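Local structure of flavohemoglobin (Malassezia yamatoensis, 6O0A) at residues 105-110 and 160-165; 167-172 and 261-266; 282-287 and 366-371; 292-297 and 324-329. The protein probably detoxifies nitric oxide as a dioxygenase, passing electrons from NAD(P)H through bound FAD to the heme of its globin domain. One frame throughout, in Å; residues are numbered along the deposited sequence.

Contact 1 (105-110 and 160-165); sequences KHASLG and KLYAQQ. With HEM (protoporphyrin IX containing Fe), chain C.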
loop_
_atom_site.group_PDB
_atom_site.type_symbol
_atom_site.label_atom_id
_atom_site.label_comp_id
_atom_site.label_asym_id
_atom_site.label_seq_id
_atom_site.Cartn_x
_atom_site.Cartn_y
_atom_site.Cartn_z
ATOM N N LYS A 105 5.462 -0.756 -4.267
ATOM C CA LYS A 105 5.123 0.665 -4.359
ATOM C C LYS A 105 6.060 1.386 -5.320
ATOM O O LYS A 105 5.620 2.156 -6.180
ATOM C CB LYS A 105 5.173 1.308 -2.974
ATOM C CG LYS A 105 4.713 2.764 -2.940
ATOM C CD LYS A 105 3.244 2.870 -3.295
ATOM C CE LYS A 105 2.355 2.250 -2.215
ATOM N NZ LYS A 105 2.185 3.167 -1.051
ATOM N N HIS A 106 7.366 1.151 -5.175
ATOM C CA HIS A 106 8.353 1.755 -6.067
ATOM C C HIS A 106 8.078 1.420 -7.522
ATOM O O HIS A 106 8.202 2.278 -8.404
ATOM C CB HIS A 106 9.744 1.263 -5.697
ATOM C CG HIS A 106 10.318 1.945 -4.509
ATOM N ND1 HIS A 106 11.502 1.546 -3.931
ATOM C CD2 HIS A 106 9.877 3.003 -3.791
ATOM C CE1 HIS A 106 11.773 2.335 -2.907
ATOM N NE2 HIS A 106 10.792 3.214 -2.793
ATOM N N ALA A 107 7.777 0.153 -7.799
ATOM C CA ALA A 107 7.496 -0.264 -9.168
ATOM C C ALA A 107 6.245 0.424 -9.699
ATOM O O ALA A 107 6.224 0.890 -10.843
ATOM C CB ALA A 107 7.356 -1.787 -9.237
ATOM N N SER A 108 5.201 0.515 -8.868
ATOM C CA SER A 108 4.004 1.262 -9.234
ATOM C C SER A 108 4.346 2.672 -9.681
ATOM O O SER A 108 3.786 3.183 -10.660
ATOM C CB SER A 108 3.053 1.317 -8.036
ATOM O OG SER A 108 1.834 1.929 -8.378
ATOM N N LEU A 109 5.267 3.320 -8.968
ATOM C CA LEU A 109 5.708 4.683 -9.255
ATOM C C LEU A 109 6.800 4.745 -10.321
ATOM O O LEU A 109 7.229 5.846 -10.704
ATOM C CB LEU A 109 6.178 5.334 -7.945
ATOM C CG LEU A 109 5.065 5.440 -6.896
ATOM C CD1 LEU A 109 5.616 5.675 -5.490
ATOM C CD2 LEU A 109 4.065 6.501 -7.289
ATOM N N GLY A 110 7.252 3.596 -10.818
ATOM C CA GLY A 110 8.207 3.578 -11.913
ATOM C C GLY A 110 9.625 3.911 -11.514
ATOM O O GLY A 110 10.411 4.350 -12.359
ATOM N N LYS A 160 12.929 -7.512 -10.903
ATOM C CA LYS A 160 12.115 -8.698 -11.151
ATOM C C LYS A 160 10.658 -8.330 -11.405
ATOM O O LYS A 160 9.986 -8.963 -12.233
ATOM C CB LYS A 160 12.225 -9.665 -9.972
ATOM C CG LYS A 160 13.623 -10.245 -9.772
ATOM C CD LYS A 160 13.656 -11.228 -8.607
ATOM C CE LYS A 160 15.031 -11.844 -8.436
ATOM N NZ LYS A 160 15.448 -12.590 -9.660
ATOM N N LEU A 161 10.145 -7.327 -10.686
ATOM C CA LEU A 161 8.764 -6.895 -10.895
ATOM C C LEU A 161 8.580 -6.325 -12.293
ATOM O O LEU A 161 7.593 -6.627 -12.976
ATOM C CB LEU A 161 8.362 -5.864 -9.836
ATOM C CG LEU A 161 8.238 -6.363 -8.394
ATOM C CD1 LEU A 161 8.139 -5.221 -7.413
ATOM C CD2 LEU A 161 7.004 -7.257 -8.276
ATOM N N TYR A 162 9.515 -5.477 -12.729
ATOM C CA TYR A 162 9.424 -4.904 -14.066
ATOM C C TYR A 162 9.482 -5.979 -15.139
ATOM O O TYR A 162 8.813 -5.857 -16.174
ATOM C CB TYR A 162 10.550 -3.893 -14.282
ATOM C CG TYR A 162 10.434 -2.625 -13.464
ATOM C CD1 TYR A 162 9.192 -2.033 -13.233
ATOM C CD2 TYR A 162 11.569 -2.012 -12.934
ATOM C CE1 TYR A 162 9.084 -0.864 -12.498
ATOM C CE2 TYR A 162 11.464 -0.841 -12.191
ATOM C CZ TYR A 162 10.221 -0.278 -11.976
ATOM O OH TYR A 162 10.105 0.889 -11.240
ATOM N N ALA A 163 10.241 -7.055 -14.901
ATOM C CA ALA A 163 10.357 -8.119 -15.892
ATOM C C ALA A 163 9.058 -8.886 -16.073
ATOM O O ALA A 163 8.898 -9.566 -17.090
ATOM C CB ALA A 163 11.479 -9.089 -15.518
ATOM N N GLN A 164 8.127 -8.789 -15.124
ATOM C CA GLN A 164 6.860 -9.500 -15.242
ATOM C C GLN A 164 5.832 -8.762 -16.095
ATOM O O GLN A 164 4.771 -9.330 -16.387
ATOM C CB GLN A 164 6.268 -9.749 -13.852
ATOM C CG GLN A 164 7.137 -10.600 -12.937
ATOM C CD GLN A 164 6.475 -10.860 -11.598
ATOM O OE1 GLN A 164 6.490 -10.009 -10.708
ATOM N NE2 GLN A 164 5.879 -12.036 -11.452
ATOM N N GLN A 165 6.114 -7.529 -16.509
ATOM C CA GLN A 165 5.094 -6.715 -17.154
ATOM C C GLN A 165 4.943 -7.058 -18.635
ATOM O O GLN A 165 5.869 -7.531 -19.301
ATOM C CB GLN A 165 5.426 -5.232 -17.025
ATOM C CG GLN A 165 5.584 -4.803 -15.593
ATOM C CD GLN A 165 4.395 -5.215 -14.771
ATOM O OE1 GLN A 165 3.257 -4.869 -15.090
ATOM N NE2 GLN A 165 4.643 -5.986 -13.720
HETATM C CHA HEM C . 7.759 5.254 -0.554
HETATM C CHB HEM C . 11.784 3.389 1.473
HETATM C CHC HEM C . 14.408 4.990 -2.283
HETATM C CHD HEM C . 10.532 7.392 -3.938
HETATM C C1A HEM C . 8.614 4.591 0.308
HETATM C C2A HEM C . 8.241 3.926 1.537
HETATM C C3A HEM C . 9.345 3.409 2.089
HETATM C C4A HEM C . 10.472 3.744 1.241
HETATM C CMA HEM C . 9.440 2.613 3.407
HETATM C CAA HEM C . 6.801 3.812 2.080
HETATM C CBA HEM C . 6.240 2.536 1.456
HETATM C CGA HEM C . 4.794 2.363 1.851
HETATM O O1A HEM C . 4.004 3.328 1.693
HETATM O O2A HEM C . 4.426 1.259 2.321
HETATM C C1B HEM C . 12.849 3.648 0.633
HETATM C C2B HEM C . 14.227 3.246 0.850
HETATM C C3B HEM C . 14.961 3.705 -0.183
HETATM C C4B HEM C . 14.060 4.389 -1.093
HETATM C CMB HEM C . 14.689 2.460 2.093
HETATM C CAB HEM C . 16.478 3.548 -0.457
HETATM C CBB HEM C . 17.280 2.664 0.158
HETATM C C1C HEM C . 13.588 5.810 -3.029
HETATM C C2C HEM C . 14.004 6.585 -4.169
HETATM C C3C HEM C . 12.936 7.255 -4.641
HETATM C C4C HEM C . 11.816 6.926 -3.788
HETATM C CMC HEM C . 15.450 6.563 -4.715
HETATM C CAC HEM C . 12.822 8.256 -5.822
HETATM C CBC HEM C . 13.855 9.017 -6.228
HETATM C C1D HEM C . 9.458 7.008 -3.163
HETATM C C2D HEM C . 8.103 7.495 -3.342
HETATM C C3D HEM C . 7.336 6.926 -2.414
HETATM C C4D HEM C . 8.166 6.043 -1.611
HETATM C CMD HEM C . 7.675 8.514 -4.424
HETATM C CAD HEM C . 5.821 7.166 -2.235
HETATM C CBD HEM C . 5.625 7.990 -0.965
HETATM C CGD HEM C . 5.891 9.459 -1.208
HETATM O O1D HEM C . 5.354 10.027 -2.198
HETATM O O2D HEM C . 6.629 10.077 -0.392
HETATM N NA HEM C . 9.987 4.460 0.160
HETATM N NB HEM C . 12.787 4.341 -0.555
HETATM N NC HEM C . 12.240 6.030 -2.820
HETATM N ND HEM C . 9.460 6.116 -2.108
HETATM FE FE HEM C . 11.078 5.004 -1.474
#

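Contact 2 (167-172 and 261-266); sequences NNIVRA and ISNPYG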
loop_
_atom_site.group_PDB
_atom_site.type_symbol
_atom_site.label_atom_id
_atom_site.label_comp_id
_atom_site.label_asym_id
_atom_site.label_seq_id
_atom_site.Cartn_x
_atom_site.Cartn_y
_atom_site.Cartn_z
ATOM N N ASN A 167 4.535 -4.791 -20.864
ATOM C CA ASN A 167 4.948 -3.610 -21.601
ATOM C C ASN A 167 6.266 -3.131 -21.011
ATOM O O ASN A 167 6.751 -3.670 -20.014
ATOM C CB ASN A 167 3.887 -2.516 -21.528
ATOM C CG ASN A 167 3.575 -2.127 -20.104
ATOM O OD1 ASN A 167 4.461 -1.670 -19.375
ATOM N ND2 ASN A 167 2.319 -2.309 -19.690
ATOM N N ASN A 168 6.845 -2.103 -21.637
ATOM C CA ASN A 168 8.135 -1.572 -21.219
ATOM C C ASN A 168 8.023 -0.131 -20.728
ATOM O O ASN A 168 8.983 0.636 -20.824
ATOM C CB ASN A 168 9.143 -1.664 -22.364
ATOM C CG ASN A 168 8.758 -0.800 -23.545
ATOM O OD1 ASN A 168 7.624 -0.328 -23.645
ATOM N ND2 ASN A 168 9.712 -0.574 -24.450
ATOM N N ILE A 169 6.857 0.262 -20.218
ATOM C CA ILE A 169 6.650 1.614 -19.725
ATOM C C ILE A 169 6.372 1.542 -18.229
ATOM O O ILE A 169 6.252 0.460 -17.658
ATOM C CB ILE A 169 5.531 2.353 -20.490
ATOM C CG1 ILE A 169 4.247 1.526 -20.610
ATOM C CG2 ILE A 169 6.043 2.697 -21.898
ATOM C CD1 ILE A 169 3.398 1.385 -19.334
ATOM N N VAL A 170 6.288 2.709 -17.586
ATOM C CA VAL A 170 5.883 2.754 -16.184
ATOM C C VAL A 170 4.472 3.293 -15.998
ATOM O O VAL A 170 3.867 3.029 -14.948
ATOM C CB VAL A 170 6.882 3.534 -15.303
ATOM C CG1 VAL A 170 8.234 2.803 -15.277
ATOM C CG2 VAL A 170 7.050 4.957 -15.776
ATOM N N ARG A 171 3.931 4.031 -16.965
ATOM C CA ARG A 171 2.523 4.396 -16.952
ATOM C C ARG A 171 2.085 4.669 -18.384
ATOM O O ARG A 171 2.907 4.975 -19.259
ATOM C CB ARG A 171 2.255 5.603 -16.047
ATOM C CG ARG A 171 3.155 6.797 -16.291
ATOM C CD ARG A 171 2.909 7.833 -15.205
ATOM N NE ARG A 171 3.773 9.000 -15.313
ATOM C CZ ARG A 171 4.922 9.135 -14.655
ATOM N NH1 ARG A 171 5.640 10.236 -14.801
ATOM N NH2 ARG A 171 5.350 8.170 -13.853
ATOM N N ALA A 172 0.779 4.529 -18.616
ATOM C CA ALA A 172 0.222 4.653 -19.957
ATOM C C ALA A 172 -1.110 5.385 -19.877
ATOM O O ALA A 172 -1.745 5.439 -18.825
ATOM C CB ALA A 172 0.043 3.282 -20.630
ATOM N N ILE A 261 -2.116 5.761 -16.047
ATOM C CA ILE A 261 -2.245 4.703 -15.042
ATOM C C ILE A 261 -1.012 3.814 -15.108
ATOM O O ILE A 261 -0.562 3.437 -16.199
ATOM C CB ILE A 261 -3.517 3.858 -15.239
ATOM C CG1 ILE A 261 -4.751 4.766 -15.237
ATOM C CG2 ILE A 261 -3.616 2.790 -14.130
ATOM C CD1 ILE A 261 -6.101 4.030 -15.226
ATOM N N SER A 262 -0.477 3.467 -13.938
ATOM C CA SER A 262 0.709 2.631 -13.855
ATOM C C SER A 262 0.366 1.177 -14.173
ATOM O O SER A 262 -0.792 0.801 -14.386
ATOM C CB SER A 262 1.320 2.706 -12.459
ATOM O OG SER A 262 0.524 1.951 -11.536
ATOM N N ASN A 263 1.401 0.350 -14.169
ATOM C CA ASN A 263 1.214 -1.082 -14.189
ATOM C C ASN A 263 0.746 -1.549 -12.812
ATOM O O ASN A 263 0.939 -0.855 -11.813
ATOM C CB ASN A 263 2.519 -1.749 -14.616
ATOM C CG ASN A 263 2.809 -1.528 -16.097
ATOM O OD1 ASN A 263 1.877 -1.382 -16.902
ATOM N ND2 ASN A 263 4.085 -1.501 -16.463
ATOM N N PRO A 264 0.085 -2.708 -12.742
ATOM C CA PRO A 264 -0.481 -3.159 -11.466
ATOM C C PRO A 264 0.559 -3.868 -10.606
ATOM O O PRO A 264 1.401 -4.619 -11.106
ATOM C CB PRO A 264 -1.582 -4.129 -11.908
ATOM C CG PRO A 264 -1.003 -4.766 -13.155
ATOM C CD PRO A 264 -0.211 -3.647 -13.842
ATOM N N TYR A 265 0.483 -3.626 -9.295
ATOM C CA TYR A 265 1.452 -4.166 -8.350
ATOM C C TYR A 265 0.767 -4.411 -7.009
ATOM O O TYR A 265 -0.393 -4.054 -6.800
ATOM C CB TYR A 265 2.663 -3.221 -8.204
ATOM C CG TYR A 265 3.546 -3.210 -9.434
ATOM C CD1 TYR A 265 4.329 -4.312 -9.757
ATOM C CD2 TYR A 265 3.585 -2.105 -10.281
ATOM C CE1 TYR A 265 5.127 -4.327 -10.889
ATOM C CE2 TYR A 265 4.390 -2.103 -11.418
ATOM C CZ TYR A 265 5.156 -3.222 -11.716
ATOM O OH TYR A 265 5.955 -3.244 -12.834
ATOM N N GLY A 266 1.510 -5.023 -6.095
ATOM C CA GLY A 266 1.041 -5.205 -4.741
ATOM C C GLY A 266 1.227 -6.650 -4.356
ATOM O O GLY A 266 1.043 -7.537 -5.193
HETATM O O HOH W 1 4.553 1.007 -13.228
#

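Contact 3 (282-287 and 366-371); sequences VLICAG and ASVFLC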
loop_
_atom_site.group_PDB
_atom_site.type_symbol
_atom_site.label_atom_id
_atom_site.label_comp_id
_atom_site.label_asym_id
_atom_site.label_seq_id
_atom_site.Cartn_x
_atom_site.Cartn_y
_atom_site.Cartn_z
ATOM N N VAL A 282 -11.023 -15.215 6.547
ATOM C CA VAL A 282 -11.845 -14.226 7.233
ATOM C C VAL A 282 -11.403 -12.871 6.711
ATOM O O VAL A 282 -10.222 -12.517 6.817
ATOM C CB VAL A 282 -11.716 -14.319 8.765
ATOM C CG1 VAL A 282 -12.634 -13.301 9.438
ATOM C CG2 VAL A 282 -12.054 -15.733 9.254
ATOM N N LEU A 283 -12.332 -12.136 6.103
ATOM C CA LEU A 283 -12.032 -10.848 5.488
ATOM C C LEU A 283 -12.773 -9.773 6.272
ATOM O O LEU A 283 -14.010 -9.799 6.347
ATOM C CB LEU A 283 -12.436 -10.843 4.011
ATOM C CG LEU A 283 -11.959 -12.054 3.195
ATOM C CD1 LEU A 283 -12.453 -11.948 1.754
ATOM C CD2 LEU A 283 -10.431 -12.161 3.219
ATOM N N ILE A 284 -12.028 -8.840 6.859
ATOM C CA ILE A 284 -12.593 -7.832 7.754
ATOM C C ILE A 284 -12.225 -6.459 7.210
ATOM O O ILE A 284 -11.037 -6.159 7.026
ATOM C CB ILE A 284 -12.085 -8.005 9.191
ATOM C CG1 ILE A 284 -12.472 -9.392 9.728
ATOM C CG2 ILE A 284 -12.610 -6.886 10.072
ATOM C CD1 ILE A 284 -12.004 -9.663 11.152
ATOM N N CYS A 285 -13.229 -5.616 6.965
ATOM C CA CYS A 285 -12.950 -4.325 6.351
ATOM C C CYS A 285 -13.860 -3.236 6.905
ATOM O O CYS A 285 -14.898 -3.501 7.518
ATOM C CB CYS A 285 -13.082 -4.383 4.814
ATOM S SG CYS A 285 -14.735 -4.793 4.221
ATOM N N ALA A 286 -13.450 -1.990 6.673
ATOM C CA ALA A 286 -14.238 -0.826 7.042
ATOM C C ALA A 286 -14.218 0.163 5.890
ATOM O O ALA A 286 -13.177 0.370 5.261
ATOM C CB ALA A 286 -13.701 -0.146 8.308
ATOM N N GLY A 287 -15.370 0.772 5.630
ATOM C CA GLY A 287 -15.419 1.848 4.644
ATOM C C GLY A 287 -14.948 1.377 3.282
ATOM O O GLY A 287 -15.319 0.298 2.808
ATOM N N ALA A 366 -7.082 -20.453 10.069
ATOM C CA ALA A 366 -7.652 -19.390 9.252
ATOM C C ALA A 366 -6.636 -18.281 9.022
ATOM O O ALA A 366 -5.840 -17.952 9.906
ATOM C CB ALA A 366 -8.896 -18.804 9.915
ATOM N N SER A 367 -6.655 -17.718 7.818
ATOM C CA SER A 367 -5.989 -16.452 7.554
ATOM C C SER A 367 -7.016 -15.346 7.704
ATOM O O SER A 367 -8.169 -15.492 7.281
ATOM C CB SER A 367 -5.376 -16.417 6.153
ATOM O OG SER A 367 -4.361 -17.394 6.002
ATOM N N VAL A 368 -6.607 -14.252 8.340
ATOM C CA VAL A 368 -7.477 -13.104 8.561
ATOM C C VAL A 368 -6.878 -11.909 7.839
ATOM O O VAL A 368 -5.706 -11.579 8.050
ATOM C CB VAL A 368 -7.644 -12.794 10.058
ATOM C CG1 VAL A 368 -8.571 -11.617 10.238
ATOM C CG2 VAL A 368 -8.157 -14.020 10.810
ATOM N N PHE A 369 -7.685 -11.258 7.005
ATOM C CA PHE A 369 -7.277 -10.084 6.243
ATOM C C PHE A 369 -8.012 -8.852 6.768
ATOM O O PHE A 369 -9.228 -8.898 6.973
ATOM C CB PHE A 369 -7.574 -10.286 4.753
ATOM C CG PHE A 369 -7.400 -9.048 3.928
ATOM C CD1 PHE A 369 -6.135 -8.618 3.556
ATOM C CD2 PHE A 369 -8.503 -8.307 3.521
ATOM C CE1 PHE A 369 -5.976 -7.470 2.798
ATOM C CE2 PHE A 369 -8.349 -7.153 2.748
ATOM C CZ PHE A 369 -7.085 -6.737 2.388
ATOM N N LEU A 370 -7.276 -7.760 6.991
ATOM C CA LEU A 370 -7.844 -6.504 7.474
ATOM C C LEU A 370 -7.599 -5.388 6.470
ATOM O O LEU A 370 -6.484 -5.226 5.971
ATOM C CB LEU A 370 -7.227 -6.073 8.809
ATOM C CG LEU A 370 -7.140 -7.110 9.920
ATOM C CD1 LEU A 370 -6.396 -6.518 11.118
ATOM C CD2 LEU A 370 -8.544 -7.568 10.299
ATOM N N CYS A 371 -8.625 -4.587 6.213
ATOM C CA CYS A 371 -8.407 -3.370 5.440
ATOM C C CYS A 371 -9.379 -2.303 5.914
ATOM O O CYS A 371 -10.592 -2.462 5.771
ATOM C CB CYS A 371 -8.582 -3.625 3.949
ATOM S SG CYS A 371 -8.053 -2.226 2.982
#

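Contact 4 (292-297 and 324-329); sequences PVLAFV and RGELLE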
loop_
_atom_site.group_PDB
_atom_site.type_symbol
_atom_site.label_atom_id
_atom_site.label_comp_id
_atom_site.label_asym_id
_atom_site.label_seq_id
_atom_site.Cartn_x
_atom_site.Cartn_y
_atom_site.Cartn_z
ATOM N N PRO A 292 -10.278 -4.263 -1.757
ATOM C CA PRO A 292 -9.612 -5.575 -1.920
ATOM C C PRO A 292 -10.513 -6.757 -1.582
ATOM O O PRO A 292 -10.395 -7.819 -2.206
ATOM C CB PRO A 292 -8.405 -5.492 -0.966
ATOM C CG PRO A 292 -8.727 -4.398 -0.014
ATOM C CD PRO A 292 -9.580 -3.418 -0.763
ATOM N N VAL A 293 -11.418 -6.595 -0.619
ATOM C CA VAL A 293 -12.330 -7.683 -0.261
ATOM C C VAL A 293 -13.177 -8.088 -1.466
ATOM O O VAL A 293 -13.316 -9.275 -1.789
ATOM C CB VAL A 293 -13.192 -7.264 0.943
ATOM C CG1 VAL A 293 -14.289 -8.296 1.221
ATOM C CG2 VAL A 293 -12.316 -7.079 2.196
ATOM N N LEU A 294 -13.752 -7.105 -2.159
ATOM C CA LEU A 294 -14.527 -7.407 -3.359
ATOM C C LEU A 294 -13.667 -8.063 -4.445
ATOM O O LEU A 294 -14.099 -9.018 -5.102
ATOM C CB LEU A 294 -15.176 -6.125 -3.878
ATOM C CG LEU A 294 -15.966 -6.290 -5.171
ATOM C CD1 LEU A 294 -17.096 -7.315 -4.998
ATOM C CD2 LEU A 294 -16.510 -4.938 -5.643
ATOM N N ALA A 295 -12.438 -7.579 -4.642
ATOM C CA ALA A 295 -11.539 -8.250 -5.581
ATOM C C ALA A 295 -11.310 -9.712 -5.196
ATOM O O ALA A 295 -11.360 -10.605 -6.052
ATOM C CB ALA A 295 -10.204 -7.493 -5.662
ATOM N N PHE A 296 -11.074 -9.977 -3.906
ATOM C CA PHE A 296 -10.830 -11.350 -3.456
ATOM C C PHE A 296 -12.061 -12.216 -3.654
ATOM O O PHE A 296 -11.964 -13.361 -4.113
ATOM C CB PHE A 296 -10.448 -11.371 -1.974
ATOM C CG PHE A 296 -9.120 -10.748 -1.660
ATOM C CD1 PHE A 296 -8.095 -10.720 -2.601
ATOM C CD2 PHE A 296 -8.894 -10.196 -0.410
ATOM C CE1 PHE A 296 -6.870 -10.151 -2.293
ATOM C CE2 PHE A 296 -7.669 -9.619 -0.100
ATOM C CZ PHE A 296 -6.659 -9.601 -1.045
ATOM N N VAL A 297 -13.227 -11.684 -3.296
ATOM C CA VAL A 297 -14.446 -12.477 -3.355
ATOM C C VAL A 297 -14.803 -12.804 -4.795
ATOM O O VAL A 297 -15.192 -13.931 -5.104
ATOM C CB VAL A 297 -15.586 -11.749 -2.625
ATOM C CG1 VAL A 297 -16.898 -12.494 -2.845
ATOM C CG2 VAL A 297 -15.277 -11.688 -1.142
ATOM N N ARG A 324 -21.673 -2.545 -1.574
ATOM C CA ARG A 324 -22.284 -3.635 -0.808
ATOM C C ARG A 324 -23.119 -4.550 -1.690
ATOM O O ARG A 324 -23.046 -5.780 -1.562
ATOM C CB ARG A 324 -23.144 -3.078 0.326
ATOM C CG ARG A 324 -24.010 -4.133 1.011
ATOM C CD ARG A 324 -24.464 -3.643 2.388
ATOM N NE ARG A 324 -25.290 -4.647 3.050
ATOM C CZ ARG A 324 -26.605 -4.729 2.893
ATOM N NH1 ARG A 324 -27.231 -3.871 2.101
ATOM N NH2 ARG A 324 -27.300 -5.671 3.532
ATOM N N GLY A 325 -23.940 -3.976 -2.574
ATOM C CA GLY A 325 -24.783 -4.815 -3.413
ATOM C C GLY A 325 -23.975 -5.799 -4.235
ATOM O O GLY A 325 -24.301 -6.987 -4.301
ATOM N N GLU A 326 -22.895 -5.321 -4.850
ATOM C CA GLU A 326 -22.061 -6.182 -5.680
ATOM C C GLU A 326 -21.327 -7.223 -4.840
ATOM O O GLU A 326 -21.205 -8.382 -5.251
ATOM C CB GLU A 326 -21.071 -5.326 -6.464
ATOM C CG GLU A 326 -20.149 -6.132 -7.334
ATOM C CD GLU A 326 -19.241 -5.252 -8.165
ATOM O OE1 GLU A 326 -19.491 -4.023 -8.216
ATOM O OE2 GLU A 326 -18.279 -5.783 -8.755
ATOM N N LEU A 327 -20.833 -6.830 -3.666
ATOM C CA LEU A 327 -20.188 -7.794 -2.783
ATOM C C LEU A 327 -21.151 -8.908 -2.410
ATOM O O LEU A 327 -20.789 -10.090 -2.445
ATOM C CB LEU A 327 -19.661 -7.095 -1.533
ATOM C CG LEU A 327 -18.997 -7.994 -0.486
ATOM C CD1 LEU A 327 -17.797 -8.725 -1.087
ATOM C CD2 LEU A 327 -18.571 -7.137 0.720
ATOM N N LEU A 328 -22.394 -8.554 -2.077
ATOM C CA LEU A 328 -23.367 -9.577 -1.710
ATOM C C LEU A 328 -23.664 -10.506 -2.880
ATOM O O LEU A 328 -23.819 -11.715 -2.688
ATOM C CB LEU A 328 -24.653 -8.933 -1.200
ATOM C CG LEU A 328 -24.505 -8.148 0.114
ATOM C CD1 LEU A 328 -25.837 -7.585 0.553
ATOM C CD2 LEU A 328 -23.896 -9.017 1.205
ATOM N N GLU A 329 -23.746 -9.964 -4.099
ATOM C CA GLU A 329 -24.018 -10.821 -5.252
ATOM C C GLU A 329 -22.880 -11.805 -5.474
ATOM O O GLU A 329 -23.114 -13.000 -5.693
ATOM C CB GLU A 329 -24.252 -9.977 -6.504
ATOM C CG GLU A 329 -25.561 -9.225 -6.508
ATOM C CD GLU A 329 -26.761 -10.139 -6.328
ATOM O OE1 GLU A 329 -26.936 -11.088 -7.130
ATOM O OE2 GLU A 329 -27.528 -9.918 -5.371
#

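Contact 1 (105-110 and 160-165)
Y162 and A107 meet where the proximal heme helix of the globin domain, 96-108, runs beside the end of helix 137-163. H106 ligates the heme iron through NE2 at 2.2 Å, which marks 96-108 as the F helix of the globin fold; 137-163, the last helix of the globin part, corresponds to H. The apolar part centres on the A107 methyl, which points at the other helix: CB lies 3.8 Å from Y162 CE1 and 4.0 Å from L161 CD1. Y162 has CG anti to its carbonyl carbon (chi1 -69°), which puts its OH 3.1 Å from G110 C, in the turn where G110, with positive phi, closes a Schellman motif. The polar part is carried by neighbours: Y162 OH is hydrogen-bonded to L111 O, and H106 ND1 to E158 OE2, a pairing that would probably make the histidine a more electron-rich ligand. K105 NZ makes a weak hydrogen bond, 3.3 Å, to heme O1A, and K105 also touches FAD. Past the end of helix 137-163, Q165 turns back onto it. Its NE2 donates to L161 O at 3.1 Å, nearly straight at 175°, from the face of that carbonyl opposite Q164 N.

Contact 2 (167-172 and 261-266)
N167 and N263 pair their side-chain amides through two hydrogen bonds: N263 ND2 gives to N167 OD1 at 2.9 Å, and N167 ND2 returns one to N263 OD1 at 3.0 Å. The two groups arrive from opposite directions with planes 30° apart; the first bond lies on a lone pair of N167 OD1, and the second reaches N263 OD1 tilted from its carbonyl plane. N167 OD1 also accepts from I169 N, an Asx turn made possible by chi1 58°, which sets CG between the backbone N and the carbonyl carbon. N167 ND2 has a further partner in A198 O.

Backbone bonds take over where strands 171-181 and 258-262 become neighbours in the antiparallel sheet of the FAD-binding domain. A172 N donates to I261 O at 3.0 Å, and I261 N to A172 O at 2.8 Å. A water lies 2.7 Å from V170 O and weakly accepts from N263 N. S262 OG donates to N263 O at 2.9 Å and is also hydrogen-bonded to S209 N.

Contact 3 (282-287 and 366-371)
I284 and L370 lie side by side on one face of a parallel beta-sheet, pointing the same way, with I284 CB 3.7 Å from L370 CD2. Their strands, 281-286 and 367-371, are adjacent in the sheet of the NAD-binding domain, whose core strand order is consistent with the NAD-binding fold of the ferredoxin-reductase family. Axes 4.8 Å apart and 15° from parallel keep the pairs in step. On the same face I284 also slants across V368, CD1 to CG1 at 4.1 Å, and V282 stands next to V368. Both I284 and V368 touch helix 374-386, which packs on this side.

The other face carries L283 and F369, whose side chains pass each other at a slant; L283 CD2 rests 3.7 Å from F369 CB. With its CG anti to the backbone N (chi1 170°), F369 directs its ring to helix 290-302, where F296 meets it edge-to-face. C371, on this face too, touches P292 and F399, and its side chain is about 7 Å from the FAD. Among the five backbone hydrogen bonds joining the strands, F369 gives its N to V282 O and takes I284 N on its O, each at 2.8 Å.

Contact 4 (292-297 and 324-329)
Two helices on one side of the parallel sheet in the NAD-binding domain, 290-302 and 324-332, pack here with the axes of the short segments 9.8 Å apart at closest approach and inclined at 26°. The contact is apolar in the main. L327 sets its CD1 branch against V297 and V293 of the other helix, 3.9 Å from V297 CG2 and 4.2 Å from V293 CG1; the V297 and L327 side chains meet at about a right angle. L294 reaches the opposite way, its CD1 lying 3.8 Å from L327 CA, against the backbone of helix 324-332. Its other branch, CD2, lies 3.7 Å from E326 OE2. The extended E326 chain crosses L294 nearly perpendicularly, and its CG also packs against the L294 methyls, while OE1 forms a salt bridge with R235, which would favour the charged carboxylate. On the sheet side of the pair, V293 and V297 rest on L283 of strand 281-286, and L327 touches Y341 of strand 336-343, placing the two helices over different strands of one sheet.

From the N terminus, the globin helices come first: contact 1 closes a largely helical loop of 49 residues between the proximal heme helix and helix 137-163. The chain then enters strand 171-181, and contact 2 closes the next loop, about 88 residues, across the antiparallel sheet. These two follow in series yet touch, with centres about 7 Å apart; Y265 packs on A107, L161 and Y162, tying globin to FAD-binding domain. Contact 3 closes a loop in the NAD-binding domain by pairing 282-287 with 366-371, and contact 4 falls wholly within that loop. Their centres are about 12 Å apart, joined by F369 against P292 and by C285 against V293. Contacts 1 and 3 lie on opposite sides of the chain's centre.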